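Local coordinates for protein possible metal-dependent hydrolase (Veillonella parvula, PDB 3RPC) that is probably a zinc-dependent hydrolase of the metallo-beta-lactamase superfamily, its substrate unknown, with two zinc ions bound close together in the active site, at residues 226-231 against 235-240. Numbering follows the deposited sequence.
Sequences HMDTVN and TSRKDV. With ZN (zinc ion), chain F.
D228 reaches across to R237 with both carboxylate oxygens. D228 OD1 takes the backbone N-H of R237, N to OD1 3.2 Å, on its syn side and 26° out of the carboxylate plane. D228 OD2 meets R237 NH2 in a salt bridge, also 3.2 Å, approached from above that plane, and it lies against the CG of R237 as well. With its chain extended from CG to NE, R237 carries the guanidinium past D228, where NH1 forms a salt bridge with D258 and a hydrogen bond to the carbonyl of P256.

The tight, buried side belongs to selenomethionine M227. With CG anti to the carbonyl carbon (chi1 -69°) and chi2 extended, M227 SE comes to rest 3.5 Å from V240 CG2, over the first turn of helix 237-246. S236 O is 3.6 Å from M227 SE, and the bend at chi3 turns only the terminal CE. V240 in turn packs on T207 and I210 of helix 207-216. That turn opens with a capping box: S236 OG accepts from D239 N, while the N-H of S236 donates to D239 OD2. In this metallo-beta-lactamase fold the loop follows strand 221-225, and H226 binds a zinc ion through NE2, together with D76, H77 and D168.

Around D228 the fit is wetter. One water joins D228 N to T235 O, a second links D228 O to R237 NH2 in the guanidinium plane, and a third lies 2.9 Å from D228 OD2 and accepts from K238 N.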
# COMPACT_ATOMS: atom_id res chain seq x y z
N HIS A 226 -2.39 14.65 16.41
CA HIS A 226 -1.83 13.43 17.02
C HIS A 226 -0.74 13.76 18.03
O HIS A 226 0.27 13.06 18.13
CB HIS A 226 -1.33 12.45 15.93
CG HIS A 226 -1.30 11.01 16.36
ND1 HIS A 226 -0.55 10.57 17.43
CD2 HIS A 226 -1.92 9.91 15.86
CE1 HIS A 226 -0.71 9.26 17.57
NE2 HIS A 226 -1.54 8.84 16.63
N MSE A 227 -0.96 14.80 18.82
CA MSE A 227 0.04 15.24 19.79
C MSE A 227 -0.52 15.46 21.20
O MSE A 227 -1.73 15.60 21.39
CB MSE A 227 0.70 16.53 19.30
CG MSE A 227 1.58 16.28 18.08
SE MSE A 227 2.35 17.88 17.28
CE MSE A 227 0.77 18.51 16.34
N ASP A 228 0.40 15.48 22.15
CA ASP A 228 0.13 15.88 23.53
C ASP A 228 -0.99 15.05 24.17
O ASP A 228 -1.73 15.56 25.03
CB ASP A 228 -0.24 17.37 23.60
CG ASP A 228 0.85 18.30 23.05
OD1 ASP A 228 1.96 17.84 22.74
OD2 ASP A 228 0.58 19.52 22.94
N THR A 229 -1.11 13.79 23.79
CA THR A 229 -2.19 12.94 24.31
C THR A 229 -1.70 11.56 24.75
O THR A 229 -1.88 11.17 25.91
CB THR A 229 -3.32 12.77 23.28
OG1 THR A 229 -3.74 14.06 22.81
CG2 THR A 229 -4.52 12.06 23.92
N VAL A 230 -1.12 10.80 23.82
CA VAL A 230 -0.61 9.48 24.17
C VAL A 230 0.81 9.60 24.71
O VAL A 230 1.44 10.66 24.57
CB VAL A 230 -0.70 8.45 23.01
CG1 VAL A 230 -2.16 8.20 22.62
CG2 VAL A 230 0.12 8.88 21.79
N ASN A 231 1.31 8.55 25.34
CA ASN A 231 2.57 8.64 26.05
C ASN A 231 3.79 8.71 25.15
O ASN A 231 4.78 9.35 25.50
CB ASN A 231 2.76 7.48 27.01
CG ASN A 231 2.83 6.15 26.29
OD1 ASN A 231 1.81 5.61 25.89
ND2 ASN A 231 4.04 5.63 26.10
N THR A 235 7.21 14.09 19.82
CA THR A 235 7.15 15.43 19.27
C THR A 235 5.84 16.08 19.71
O THR A 235 4.76 15.57 19.43
CB THR A 235 7.24 15.41 17.74
OG1 THR A 235 8.54 14.94 17.35
CG2 THR A 235 7.00 16.81 17.16
N SER A 236 5.96 17.21 20.41
CA SER A 236 4.83 17.90 21.02
C SER A 236 4.36 19.08 20.17
O SER A 236 5.02 19.45 19.20
CB SER A 236 5.26 18.44 22.38
OG SER A 236 6.27 19.43 22.21
N ARG A 237 3.22 19.68 20.51
CA ARG A 237 2.82 20.91 19.83
C ARG A 237 3.91 21.98 19.96
O ARG A 237 4.20 22.69 18.99
CB ARG A 237 1.53 21.46 20.42
CG ARG A 237 0.26 20.71 20.03
CD ARG A 237 -0.90 21.53 20.56
NE ARG A 237 -2.20 21.03 20.14
CZ ARG A 237 -2.91 20.13 20.80
NH1 ARG A 237 -4.08 19.77 20.30
NH2 ARG A 237 -2.46 19.60 21.93
N LYS A 238 4.50 22.10 21.15
CA LYS A 238 5.56 23.09 21.38
C LYS A 238 6.70 22.84 20.39
O LYS A 238 7.23 23.79 19.79
CB LYS A 238 6.08 23.00 22.81
CG LYS A 238 5.17 23.60 23.86
CD LYS A 238 5.71 23.32 25.26
CE LYS A 238 4.79 23.83 26.35
NZ LYS A 238 5.23 23.38 27.70
N ASP A 239 7.06 21.57 20.21
CA ASP A 239 8.13 21.20 19.28
C ASP A 239 7.78 21.61 17.85
O ASP A 239 8.61 22.18 17.13
CB ASP A 239 8.40 19.69 19.32
CG ASP A 239 8.86 19.20 20.68
OD1 ASP A 239 9.28 20.03 21.51
OD2 ASP A 239 8.82 17.97 20.90
N VAL A 240 6.56 21.34 17.43
CA VAL A 240 6.17 21.66 16.07
C VAL A 240 6.12 23.17 15.88
O VAL A 240 6.55 23.69 14.85
CB VAL A 240 4.82 21.02 15.70
CG1 VAL A 240 4.29 21.60 14.39
CG2 VAL A 240 4.98 19.51 15.58
ZN ZN F . -1.93 6.62 16.42
O HOH W 1 -4.34 16.56 20.71
O HOH W 2 3.06 14.65 21.39
O HOH W 3 -3.78 17.41 23.74
O HOH W 4 3.03 20.98 23.63
O HOH W 5 -1.89 4.38 16.95
O HOH W 6 0.56 6.32 16.96